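Local coordinates for lipoprotein (Colwellia psychrerythraea, PDB 3O0Y) that is of unknown function but, as a putative bacterial lipoprotein of the DUF885 family, belongs to a clan that contains metallopeptidases, at residues S276-Q281 against V286-A291; R504-V509 against E530-A535; L508-G513 against K517-E522; E544-M547 against Q552-G555. All coordinates share one frame; numbering follows the deposited sequence.

Contact 1. Residues S276-Q281 against V286-A291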
loop_
_atom_site.group_PDB
_atom_site.type_symbol
_atom_site.label_atom_id
_atom_site.label_comp_id
_atom_site.label_asym_id
_atom_site.label_seq_id
_atom_site.Cartn_x
_atom_site.Cartn_y
_atom_site.Cartn_z
ATOM N N SER A 276 -17.665 -5.375 14.281
ATOM C CA SER A 276 -16.610 -4.674 13.553
ATOM C C SER A 276 -15.491 -5.531 13.014
ATOM O O SER A 276 -14.933 -5.234 11.936
ATOM C CB SER A 276 -15.982 -3.564 14.401
ATOM O OG SER A 276 -16.957 -2.738 14.983
ATOM N N GLY A 277 -15.144 -6.586 13.726
ATOM C CA GLY A 277 -13.973 -7.350 13.343
ATOM C C GLY A 277 -14.281 -8.604 12.526
ATOM O O GLY A 277 -15.424 -9.101 12.459
ATOM N N ILE A 278 -13.239 -9.123 11.923
ATOM C CA ILE A 278 -13.337 -10.260 11.005
ATOM C C ILE A 278 -13.694 -11.588 11.699
ATOM O O ILE A 278 -14.200 -12.487 11.016
ATOM C CB ILE A 278 -12.033 -10.400 10.129
ATOM C CG1 ILE A 278 -12.340 -11.067 8.762
ATOM C CG2 ILE A 278 -10.959 -11.159 10.873
ATOM C CD1 ILE A 278 -13.106 -10.170 7.772
ATOM N N TRP A 279 -13.490 -11.668 13.008
ATOM C CA TRP A 279 -13.868 -12.835 13.805
ATOM C C TRP A 279 -15.370 -13.161 13.604
ATOM O O TRP A 279 -15.830 -14.344 13.778
ATOM C CB TRP A 279 -13.612 -12.587 15.290
ATOM C CG TRP A 279 -14.400 -11.446 15.846
ATOM C CD1 TRP A 279 -14.000 -10.120 15.911
ATOM C CD2 TRP A 279 -15.758 -11.467 16.364
ATOM N NE1 TRP A 279 -15.014 -9.348 16.407
ATOM C CE2 TRP A 279 -16.093 -10.140 16.718
ATOM C CE3 TRP A 279 -16.701 -12.476 16.564
ATOM C CZ2 TRP A 279 -17.364 -9.795 17.257
ATOM C CZ3 TRP A 279 -17.929 -12.158 17.151
ATOM C CH2 TRP A 279 -18.245 -10.821 17.497
ATOM N N ALA A 280 -16.140 -12.146 13.240
ATOM C CA ALA A 280 -17.652 -12.334 13.152
ATOM C C ALA A 280 -18.092 -13.003 11.844
ATOM O O ALA A 280 -19.297 -13.340 11.651
ATOM C CB ALA A 280 -18.358 -11.018 13.293
ATOM N N GLN A 281 -17.143 -13.158 10.919
ATOM C CA GLN A 281 -17.394 -13.900 9.696
ATOM C C GLN A 281 -17.278 -15.392 9.979
ATOM O O GLN A 281 -16.628 -15.805 10.952
ATOM C CB GLN A 281 -16.365 -13.537 8.626
ATOM C CG GLN A 281 -16.275 -12.074 8.274
ATOM C CD GLN A 281 -17.485 -11.428 7.602
ATOM O OE1 GLN A 281 -18.383 -12.094 7.033
ATOM N NE2 GLN A 281 -17.527 -10.103 7.684
ATOM N N VAL A 286 -9.821 -18.173 11.506
ATOM C CA VAL A 286 -8.889 -18.826 10.633
ATOM C C VAL A 286 -8.434 -17.884 9.528
ATOM O O VAL A 286 -7.254 -17.875 9.167
ATOM C CB VAL A 286 -9.562 -20.133 10.081
ATOM C CG1 VAL A 286 -8.701 -20.709 8.972
ATOM C CG2 VAL A 286 -9.777 -21.090 11.270
ATOM N N TYR A 287 -9.335 -17.110 8.972
ATOM C CA TYR A 287 -8.954 -16.083 8.025
ATOM C C TYR A 287 -7.889 -15.115 8.573
ATOM O O TYR A 287 -6.888 -14.833 7.903
ATOM C CB TYR A 287 -10.170 -15.299 7.603
ATOM C CG TYR A 287 -9.857 -14.190 6.623
ATOM C CD1 TYR A 287 -9.918 -14.391 5.265
ATOM C CD2 TYR A 287 -9.365 -12.994 7.063
ATOM C CE1 TYR A 287 -9.591 -13.363 4.375
ATOM C CE2 TYR A 287 -8.975 -12.008 6.210
ATOM C CZ TYR A 287 -9.076 -12.186 4.857
ATOM O OH TYR A 287 -8.715 -11.159 3.989
ATOM N N TYR A 288 -8.135 -14.663 9.808
ATOM C CA TYR A 288 -7.243 -13.697 10.435
ATOM C C TYR A 288 -5.883 -14.296 10.671
ATOM O O TYR A 288 -4.858 -13.622 10.423
ATOM C CB TYR A 288 -7.862 -13.144 11.731
ATOM C CG TYR A 288 -7.061 -11.976 12.298
ATOM C CD1 TYR A 288 -6.839 -10.833 11.527
ATOM C CD2 TYR A 288 -6.582 -12.000 13.616
ATOM C CE1 TYR A 288 -6.103 -9.766 12.046
ATOM C CE2 TYR A 288 -5.899 -10.914 14.137
ATOM C CZ TYR A 288 -5.653 -9.844 13.358
ATOM O OH TYR A 288 -4.945 -8.773 13.896
ATOM N N GLN A 289 -5.819 -15.557 11.095
ATOM C CA GLN A 289 -4.503 -16.194 11.282
ATOM C C GLN A 289 -3.698 -16.250 9.944
ATOM O O GLN A 289 -2.475 -15.987 9.882
ATOM C CB GLN A 289 -4.591 -17.575 11.969
ATOM C CG GLN A 289 -3.218 -18.068 12.498
ATOM C CD GLN A 289 -2.642 -17.171 13.650
ATOM O OE1 GLN A 289 -1.457 -16.643 13.646
ATOM N NE2 GLN A 289 -3.484 -16.994 14.653
ATOM N N ASP A 290 -4.385 -16.496 8.867
ATOM C CA ASP A 290 -3.794 -16.386 7.525
ATOM C C ASP A 290 -3.356 -14.977 7.151
ATOM O O ASP A 290 -2.258 -14.796 6.631
ATOM C CB ASP A 290 -4.755 -16.944 6.447
ATOM C CG ASP A 290 -4.137 -16.858 5.032
ATOM O OD1 ASP A 290 -3.138 -17.603 4.746
ATOM O OD2 ASP A 290 -4.545 -15.929 4.293
ATOM N N ALA A 291 -4.167 -13.988 7.517
ATOM C CA ALA A 291 -3.787 -12.595 7.303
ATOM C C ALA A 291 -2.542 -12.234 8.070
ATOM O O ALA A 291 -1.657 -11.520 7.541
ATOM C CB ALA A 291 -4.911 -11.665 7.596
#
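A 3-10 turn at 278-280 folds back on the helix that follows it, 284-296, by setting Ile278 against Tyr287 and Tyr288. Ile278 carries the whole of one side: its two branches part at CB, and each finds a different tyrosine. CG1 comes to 3.9 Å from Tyr287 CD2, the two side chains crossing at about a right angle. CG2 rests 3.8 Å from Tyr288 CB and reaches on to Tyr288 CD1 at 4.2 Å, so it leans on the root of that side chain more than on its ring. Both rings are met obliquely, and no hydrogen bond passes between the segments; the contact is small, buried and apolar. Tyr287 and Tyr288 both swing CG away from their own backbone N (chi1 179° and -171°), which brings two consecutive rings to the flank of the helix that faces the turn. Short-range bonds shape the turn: Ala280 N donates to Gly277 O at 3.2 Å and Gln281 N to Ile278 O at 3.0 Å, both spanning three residues as 3-10 geometry requires. The nearest CA atoms, those of Ile278 and Tyr288, are 7.0 Å apart. Beyond the contact, the Tyr288 hydroxyl bonds to Asp511 and its ring meets that of His515, whose ND1 is also bonded to Ile278 N. The Tyr287 ring meets Trp193, in the loop before helix 197-210. The turn and the start of helix 284-296 are thus packed against both that loop and the C-terminal part of helix 491-515.

Contact 2. Residues R504-V509 against E530-A535. With SO4 (sulfate ion), chain D.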
loop_
_atom_site.group_PDB
_atom_site.type_symbol
_atom_site.label_atom_id
_atom_site.label_comp_id
_atom_site.label_asym_id
_atom_site.label_seq_id
_atom_site.Cartn_x
_atom_site.Cartn_y
_atom_site.Cartn_z
ATOM N N ARG A 504 2.247 3.308 14.879
ATOM C CA ARG A 504 2.363 1.998 14.324
ATOM C C ARG A 504 2.387 0.884 15.401
ATOM O O ARG A 504 1.959 -0.229 15.143
ATOM C CB ARG A 504 3.527 1.895 13.366
ATOM C CG ARG A 504 3.174 2.356 11.985
ATOM C CD ARG A 504 3.792 3.570 11.636
ATOM N NE ARG A 504 3.256 4.201 10.407
ATOM C CZ ARG A 504 2.783 5.406 10.371
ATOM N NH1 ARG A 504 2.651 6.116 11.515
ATOM N NH2 ARG A 504 2.353 5.889 9.206
ATOM N N ALA A 505 2.820 1.191 16.612
ATOM C CA ALA A 505 2.682 0.279 17.738
ATOM C C ALA A 505 1.204 0.162 18.119
ATOM O O ALA A 505 0.687 -0.962 18.349
ATOM C CB ALA A 505 3.559 0.787 18.883
ATOM N N VAL A 506 0.513 1.293 18.172
ATOM C CA VAL A 506 -0.940 1.263 18.404
ATOM C C VAL A 506 -1.655 0.372 17.410
ATOM O O VAL A 506 -2.627 -0.331 17.776
ATOM C CB VAL A 506 -1.540 2.694 18.470
ATOM C CG1 VAL A 506 -3.075 2.694 18.480
ATOM C CG2 VAL A 506 -1.010 3.410 19.750
ATOM N N ARG A 507 -1.222 0.395 16.131
ATOM C CA ARG A 507 -1.777 -0.464 15.112
ATOM C C ARG A 507 -1.744 -1.931 15.494
ATOM O O ARG A 507 -2.720 -2.638 15.264
ATOM C CB ARG A 507 -1.082 -0.254 13.770
ATOM C CG ARG A 507 -1.528 0.960 13.066
ATOM C CD ARG A 507 -0.882 1.110 11.682
ATOM N NE ARG A 507 -1.521 2.151 10.895
ATOM C CZ ARG A 507 -0.958 2.759 9.842
ATOM N NH1 ARG A 507 0.236 2.378 9.387
ATOM N NH2 ARG A 507 -1.613 3.744 9.217
ATOM N N LEU A 508 -0.683 -2.395 16.121
ATOM C CA LEU A 508 -0.627 -3.815 16.585
ATOM C C LEU A 508 -1.746 -4.101 17.594
ATOM O O LEU A 508 -2.432 -5.167 17.594
ATOM C CB LEU A 508 0.718 -4.108 17.249
ATOM C CG LEU A 508 1.954 -4.048 16.335
ATOM C CD1 LEU A 508 3.101 -4.576 17.224
ATOM C CD2 LEU A 508 1.780 -4.910 15.047
ATOM N N VAL A 509 -1.972 -3.126 18.475
ATOM C CA VAL A 509 -2.955 -3.281 19.524
ATOM C C VAL A 509 -4.392 -3.265 18.970
ATOM O O VAL A 509 -5.267 -4.122 19.310
ATOM C CB VAL A 509 -2.813 -2.199 20.585
ATOM C CG1 VAL A 509 -3.887 -2.406 21.660
ATOM C CG2 VAL A 509 -1.440 -2.221 21.268
ATOM N N GLU A 530 -6.647 8.442 22.294
ATOM C CA GLU A 530 -6.046 8.694 23.615
ATOM C C GLU A 530 -4.548 8.424 23.632
ATOM O O GLU A 530 -3.819 9.183 24.255
ATOM C CB GLU A 530 -6.660 7.864 24.714
ATOM C CG GLU A 530 -8.073 8.270 25.059
ATOM C CD GLU A 530 -8.785 7.242 25.928
ATOM O OE1 GLU A 530 -8.084 6.374 26.513
ATOM O OE2 GLU A 530 -10.041 7.316 26.033
ATOM N N GLN A 531 -4.094 7.395 22.908
ATOM C CA GLN A 531 -2.715 7.005 23.019
ATOM C C GLN A 531 -1.849 7.904 22.124
ATOM O O GLN A 531 -0.693 8.205 22.476
ATOM C CB GLN A 531 -2.532 5.511 22.636
ATOM C CG GLN A 531 -3.060 4.538 23.630
ATOM C CD GLN A 531 -2.527 4.695 25.034
ATOM O OE1 GLN A 531 -1.328 4.896 25.253
ATOM N NE2 GLN A 531 -3.436 4.649 25.999
ATOM N N THR A 532 -2.381 8.351 20.980
ATOM C CA THR A 532 -1.534 9.005 19.985
ATOM C C THR A 532 -1.642 10.519 19.848
ATOM O O THR A 532 -0.730 11.156 19.266
ATOM C CB THR A 532 -1.770 8.474 18.579
ATOM O OG1 THR A 532 -3.075 8.865 18.164
ATOM C CG2 THR A 532 -1.626 6.971 18.526
ATOM N N GLY A 533 -2.674 11.126 20.391
ATOM C CA GLY A 533 -2.827 12.560 20.125
ATOM C C GLY A 533 -3.205 12.853 18.668
ATOM O O GLY A 533 -3.034 13.983 18.153
ATOM N N THR A 534 -3.731 11.846 17.973
ATOM C CA THR A 534 -4.201 12.077 16.611
ATOM C C THR A 534 -5.648 12.542 16.626
ATOM O O THR A 534 -6.449 12.071 17.429
ATOM C CB THR A 534 -4.037 10.804 15.771
ATOM O OG1 THR A 534 -2.665 10.447 15.828
ATOM C CG2 THR A 534 -4.440 11.031 14.285
ATOM N N ALA A 535 -5.982 13.414 15.682
ATOM C CA ALA A 535 -7.355 13.952 15.580
ATOM C C ALA A 535 -8.388 12.862 15.290
ATOM O O ALA A 535 -8.154 11.921 14.496
ATOM C CB ALA A 535 -7.421 15.077 14.498
HETATM S S SO4 D . 0.662 4.294 6.132
HETATM O O1 SO4 D . 1.517 4.163 7.342
HETATM O O2 SO4 D . 0.959 5.541 5.510
HETATM O O3 SO4 D . 0.960 3.261 5.109
HETATM O O4 SO4 D . -0.719 4.052 6.458
#
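Val506, Thr532 and Gln531 make this small buried contact between helix 491-515 and the end of helix 521-532. Val506 supplies about half of the area and touches with one methyl: CG2 lies 3.8 Å from Thr532 CG2 and 3.9 Å from Gln531 CB, so it sits against two neighbouring residues at once. Thr532 offers its methyl because its hydroxyl is turned to the other side, between its own N and carbonyl carbon (chi1 68°). There OG1 bonds to Met528 O and accepts from Thr534 N at 3.1 Å, an ST turn that follows the chain as it leaves the helix through Gly533, whose phi is positive. Gln531 contributes CB alone, its amide leading away. From the same helix as Val506, Arg504 and Arg507 hold a sulfate. Arg504 NH2 gives sulfate O1 a 2.7 Å bond. Arg507 NH1 reaches the same oxygen by a nearly straight bond (165°). Arg507 NH2 takes sulfate O4 at 2.9 Å, the guanidinium meeting the anion edge-on. Arg507 NH2 also forms a salt bridge with Glu542. The helix is therefore apolar where it meets 530-535 and cationic at the sulfate, an ion that probably comes from the crystallisation liquor.

Contact 3. Residues L508-G513 against K517-E522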
loop_
_atom_site.group_PDB
_atom_site.type_symbol
_atom_site.label_atom_id
_atom_site.label_comp_id
_atom_site.label_asym_id
_atom_site.label_seq_id
_atom_site.Cartn_x
_atom_site.Cartn_y
_atom_site.Cartn_z
ATOM N N LEU A 508 -0.683 -2.395 16.121
ATOM C CA LEU A 508 -0.627 -3.815 16.585
ATOM C C LEU A 508 -1.746 -4.101 17.594
ATOM O O LEU A 508 -2.432 -5.167 17.594
ATOM C CB LEU A 508 0.718 -4.108 17.249
ATOM C CG LEU A 508 1.954 -4.048 16.335
ATOM C CD1 LEU A 508 3.101 -4.576 17.224
ATOM C CD2 LEU A 508 1.780 -4.910 15.047
ATOM N N VAL A 509 -1.972 -3.126 18.475
ATOM C CA VAL A 509 -2.955 -3.281 19.524
ATOM C C VAL A 509 -4.392 -3.265 18.970
ATOM O O VAL A 509 -5.267 -4.122 19.310
ATOM C CB VAL A 509 -2.813 -2.199 20.585
ATOM C CG1 VAL A 509 -3.887 -2.406 21.660
ATOM C CG2 VAL A 509 -1.440 -2.221 21.268
ATOM N N VAL A 510 -4.675 -2.270 18.119
ATOM C CA VAL A 510 -6.048 -2.088 17.636
ATOM C C VAL A 510 -6.450 -3.115 16.531
ATOM O O VAL A 510 -7.638 -3.493 16.435
ATOM C CB VAL A 510 -6.381 -0.615 17.171
ATOM C CG1 VAL A 510 -6.273 0.387 18.390
ATOM C CG2 VAL A 510 -5.541 -0.186 16.001
ATOM N N ASP A 511 -5.511 -3.551 15.684
ATOM C CA ASP A 511 -5.908 -4.506 14.627
ATOM C C ASP A 511 -6.192 -5.850 15.270
ATOM O O ASP A 511 -7.236 -6.454 15.005
ATOM C CB ASP A 511 -4.805 -4.603 13.568
ATOM C CG ASP A 511 -5.206 -5.426 12.366
ATOM O OD1 ASP A 511 -5.893 -4.883 11.488
ATOM O OD2 ASP A 511 -4.881 -6.628 12.354
ATOM N N THR A 512 -5.307 -6.279 16.181
ATOM C CA THR A 512 -5.582 -7.531 16.929
ATOM C C THR A 512 -6.819 -7.333 17.850
ATOM O O THR A 512 -7.596 -8.252 18.088
ATOM C CB THR A 512 -4.399 -7.982 17.739
ATOM O OG1 THR A 512 -3.923 -6.925 18.615
ATOM C CG2 THR A 512 -3.227 -8.398 16.859
ATOM N N GLY A 513 -6.954 -6.114 18.390
ATOM C CA GLY A 513 -8.137 -5.731 19.223
ATOM C C GLY A 513 -9.439 -6.009 18.503
ATOM O O GLY A 513 -10.275 -6.776 19.009
ATOM N N LYS A 517 -9.745 -9.837 19.640
ATOM C CA LYS A 517 -10.266 -9.556 20.979
ATOM C C LYS A 517 -11.682 -9.002 20.978
ATOM O O LYS A 517 -12.232 -8.747 22.050
ATOM C CB LYS A 517 -9.338 -8.640 21.744
ATOM C CG LYS A 517 -7.930 -9.099 21.848
ATOM C CD LYS A 517 -7.759 -10.399 22.556
ATOM C CE LYS A 517 -6.246 -10.670 22.675
ATOM N NZ LYS A 517 -5.554 -10.513 21.290
ATOM N N ARG A 518 -12.241 -8.788 19.785
ATOM C CA ARG A 518 -13.623 -8.345 19.574
ATOM C C ARG A 518 -13.869 -6.939 20.126
ATOM O O ARG A 518 -14.968 -6.600 20.471
ATOM C CB ARG A 518 -14.592 -9.370 20.198
ATOM C CG ARG A 518 -14.338 -10.773 19.625
ATOM C CD ARG A 518 -15.417 -11.749 20.129
ATOM N NE ARG A 518 -15.147 -13.075 19.588
ATOM C CZ ARG A 518 -15.990 -14.098 19.658
ATOM N NH1 ARG A 518 -17.162 -13.957 20.282
ATOM N NH2 ARG A 518 -15.656 -15.258 19.102
ATOM N N TRP A 519 -12.836 -6.087 20.126
ATOM C CA TRP A 519 -13.059 -4.679 20.357
ATOM C C TRP A 519 -14.049 -4.121 19.337
ATOM O O TRP A 519 -14.020 -4.462 18.182
ATOM C CB TRP A 519 -11.757 -3.870 20.222
ATOM C CG TRP A 519 -10.732 -4.085 21.229
ATOM C CD1 TRP A 519 -10.519 -5.178 22.044
ATOM C CD2 TRP A 519 -9.671 -3.177 21.513
ATOM N NE1 TRP A 519 -9.399 -4.994 22.794
ATOM C CE2 TRP A 519 -8.846 -3.774 22.464
ATOM C CE3 TRP A 519 -9.365 -1.904 21.060
ATOM C CZ2 TRP A 519 -7.756 -3.122 22.989
ATOM C CZ3 TRP A 519 -8.250 -1.270 21.560
ATOM C CH2 TRP A 519 -7.471 -1.866 22.493
ATOM N N THR A 520 -14.913 -3.198 19.764
ATOM C CA THR A 520 -15.785 -2.500 18.849
ATOM C C THR A 520 -14.969 -1.404 18.129
ATOM O O THR A 520 -13.922 -0.959 18.610
ATOM C CB THR A 520 -16.950 -1.854 19.636
ATOM O OG1 THR A 520 -16.403 -0.845 20.487
ATOM C CG2 THR A 520 -17.687 -2.922 20.463
ATOM N N ARG A 521 -15.534 -0.916 17.036
ATOM C CA ARG A 521 -15.042 0.259 16.340
ATOM C C ARG A 521 -14.831 1.431 17.309
ATOM O O ARG A 521 -13.777 2.076 17.332
ATOM C CB ARG A 521 -15.988 0.599 15.193
ATOM C CG ARG A 521 -15.801 1.914 14.557
ATOM C CD ARG A 521 -16.973 2.253 13.667
ATOM N NE ARG A 521 -16.879 3.580 13.069
ATOM C CZ ARG A 521 -17.213 4.735 13.654
ATOM N NH1 ARG A 521 -17.007 5.853 13.001
ATOM N NH2 ARG A 521 -17.741 4.786 14.860
ATOM N N GLU A 522 -15.785 1.630 18.169
ATOM C CA GLU A 522 -15.738 2.811 19.040
ATOM C C GLU A 522 -14.665 2.695 20.092
ATOM O O GLU A 522 -14.010 3.670 20.375
ATOM C CB GLU A 522 -17.097 3.024 19.690
ATOM C CG GLU A 522 -18.230 3.413 18.673
ATOM C CD GLU A 522 -18.648 2.283 17.727
ATOM O OE1 GLU A 522 -18.637 1.060 18.101
ATOM O OE2 GLU A 522 -18.952 2.651 16.547
#
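Trp519 lies flat over Gly513, and this CH-pi contact is the heart of the turn between helices 491-515 and 521-532. Gly513 CA stands 3.6 Å from the centroid of the five-membered ring, only 5° off its normal, close enough that a CB on this residue would collide with the indole. Trp519 turns CG away from its own carbonyl carbon (chi1 -68°), which lays the ring back along the helix. Apolar contacts continue toward the six-membered ring: Val509 CG1 touches CH2 of Trp519 at 3.7 Å, and Val510 CG1 comes to 4.1 Å from CZ3 of Trp519 at an oblique approach. With Trp519 replaced by an alanine, Gly513 would probably lose the ring over its CA and a gap would open beside both valines. Backbone hydrogen bonds fix the turn. Lys517 N donates to Thr512 O at 3.1 Å, in the carbonyl plane, and Trp519 N to Gly513 O at 2.9 Å from well above that carbonyl's plane. Between these donors Arg518 takes a left-handed backbone conformation, which redirects the chain and directs its CB away from the helix. Charged and capping groups mark the start of the next helix: Thr520 is its N-cap, with OG1 bonded to Gln523 N, and Arg521 NH2 forms a 3.0 Å salt bridge with Glu522 OE2. Around the turn, Tyr527 of helix 521-532 meets the Trp519 ring edge-to-face and also touches Val509 and Val510, while His306 of helix 302-326 packs against Val509, Thr512 and Lys517.

Contact 4. Residues E544-M547 against Q552-G555. With SO4 (sulfate ion), chain D.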
loop_
_atom_site.group_PDB
_atom_site.type_symbol
_atom_site.label_atom_id
_atom_site.label_comp_id
_atom_site.label_asym_id
_atom_site.label_seq_id
_atom_site.Cartn_x
_atom_site.Cartn_y
_atom_site.Cartn_z
ATOM N N GLU A 544 -11.618 2.318 10.464
ATOM C CA GLU A 544 -12.422 1.719 9.392
ATOM C C GLU A 544 -11.585 1.036 8.296
ATOM O O GLU A 544 -11.963 0.037 7.731
ATOM C CB GLU A 544 -13.425 2.717 8.803
ATOM C CG GLU A 544 -14.437 3.191 9.942
ATOM C CD GLU A 544 -15.494 4.168 9.518
ATOM O OE1 GLU A 544 -15.588 4.447 8.297
ATOM O OE2 GLU A 544 -16.312 4.575 10.386
ATOM N N ARG A 545 -10.414 1.579 8.018
ATOM C CA ARG A 545 -9.439 0.936 7.144
ATOM C C ARG A 545 -9.071 -0.446 7.737
ATOM O O ARG A 545 -9.054 -1.436 6.997
ATOM C CB ARG A 545 -8.168 1.813 7.027
ATOM C CG ARG A 545 -6.927 1.092 6.602
ATOM C CD ARG A 545 -5.733 2.059 6.580
ATOM N NE ARG A 545 -4.481 1.349 6.595
ATOM C CZ ARG A 545 -3.319 1.955 6.459
ATOM N NH1 ARG A 545 -2.219 1.256 6.520
ATOM N NH2 ARG A 545 -3.292 3.274 6.298
ATOM N N TYR A 546 -8.755 -0.500 9.019
ATOM C CA TYR A 546 -8.263 -1.763 9.645
ATOM C C TYR A 546 -9.339 -2.812 9.573
ATOM O O TYR A 546 -9.093 -4.024 9.372
ATOM C CB TYR A 546 -7.799 -1.580 11.081
ATOM C CG TYR A 546 -6.747 -0.491 11.242
ATOM C CD1 TYR A 546 -5.925 -0.099 10.217
ATOM C CD2 TYR A 546 -6.658 0.186 12.419
ATOM C CE1 TYR A 546 -5.023 0.944 10.420
ATOM C CE2 TYR A 546 -5.747 1.230 12.612
ATOM C CZ TYR A 546 -4.981 1.604 11.622
ATOM O OH TYR A 546 -4.117 2.697 11.879
ATOM N N MET A 547 -10.567 -2.340 9.705
ATOM C CA MET A 547 -11.755 -3.230 9.631
ATOM C C MET A 547 -11.884 -3.855 8.224
ATOM O O MET A 547 -12.233 -5.002 8.108
ATOM C CB MET A 547 -13.048 -2.496 9.993
ATOM C CG MET A 547 -13.223 -2.098 11.474
ATOM S SD MET A 547 -14.549 -0.849 11.845
ATOM C CE MET A 547 -15.956 -1.712 11.013
ATOM N N GLN A 552 -3.253 -6.039 7.794
ATOM C CA GLN A 552 -2.372 -5.180 6.990
ATOM C C GLN A 552 -1.626 -4.225 7.923
ATOM O O GLN A 552 -0.422 -3.986 7.681
ATOM C CB GLN A 552 -3.058 -4.448 5.830
ATOM C CG GLN A 552 -2.096 -3.687 4.887
ATOM C CD GLN A 552 -1.551 -2.386 5.384
ATOM O OE1 GLN A 552 -2.222 -1.659 6.127
ATOM N NE2 GLN A 552 -0.330 -1.988 4.885
ATOM N N ALA A 553 -2.273 -3.750 8.984
ATOM C CA ALA A 553 -1.678 -2.785 9.890
ATOM C C ALA A 553 -0.603 -3.408 10.728
ATOM O O ALA A 553 0.129 -2.691 11.426
ATOM C CB ALA A 553 -2.765 -2.187 10.872
ATOM N N LEU A 554 -0.489 -4.740 10.733
ATOM C CA LEU A 554 0.527 -5.427 11.526
ATOM C C LEU A 554 1.944 -5.372 10.905
ATOM O O LEU A 554 2.936 -5.485 11.623
ATOM C CB LEU A 554 0.106 -6.878 11.759
ATOM C CG LEU A 554 -1.254 -7.091 12.358
ATOM C CD1 LEU A 554 -1.477 -8.648 12.448
ATOM C CD2 LEU A 554 -1.474 -6.422 13.729
ATOM N N GLY A 555 2.055 -5.143 9.586
ATOM C CA GLY A 555 3.324 -5.250 8.899
ATOM C C GLY A 555 4.352 -4.280 9.333
ATOM O O GLY A 555 5.591 -4.566 9.340
HETATM S S SO4 D . 0.662 4.294 6.132
HETATM O O1 SO4 D . 1.517 4.163 7.342
HETATM O O2 SO4 D . 0.959 5.541 5.510
HETATM O O3 SO4 D . 0.960 3.261 5.109
HETATM O O4 SO4 D . -0.719 4.052 6.458
HETATM O O HOH W 1 -4.435 -1.422 7.545
#
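Two flat groups of helix 536-548, the Arg545 guanidinium and the Tyr546 ring, meet Gln552 and Ala553 of the loop that follows. Over one face of the Tyr546 ring lies the Ala553 methyl, its CB 4.2 Å from the centroid in a CH-pi contact. The guanidinium works by its edge. There NH1 donates to Gln552 OE1 at 2.9 Å, and NH2 to sulfate O4 at 2.7 Å; a second bond from NH1 to the same sulfate oxygen is weak. Water 1 also lies in the guanidinium plane: it accepts from Arg545 NE at 2.9 Å and donates to Gln552 OE1 at 2.6 Å. Gln552 OE1 is thus gripped twice, although its amide plane is turned 43° from the guanidinium. Arg545 reaches this far because CG is swung away from the backbone N (chi1 158°) and the chain then runs extended to NE. A leucine in place of Arg545 would probably leave Gln552 OE1 without its charged donor and the sulfate with one cation fewer. Tyr556 OH, bonded to Gln552 NE2 and to the sulfate, joins amide and anion from helix 555-574. With its N-H groups shared between a neutral carbonyl and an anion, Arg545 ties the loop to the sulfate, consistent with a locally positive site.

Overall arrangement
Along the chain contact 1 comes first; contacts 2 and 3 then start from one helix, 491-515, sharing Leu508 and Val509, and contact 4 closes the series. Contacts 3 and 4, with centres about 10 Å apart, each lie about 12 Å from the centres of contacts 1 and 2; contacts 1 and 2 are about 21 Å apart and do not touch. Ser276 OG with Arg521 N links contact 1 to contact 3, the Arg521-Glu544 salt bridge links contact 3 to contact 4, and Arg507 NE with Tyr546 OH links contact 2 to contact 4. Helices 491-515, 521-532 and 536-548 are thereby packed together with helix 284-296, and contacts 2 and 4 share the sulfate.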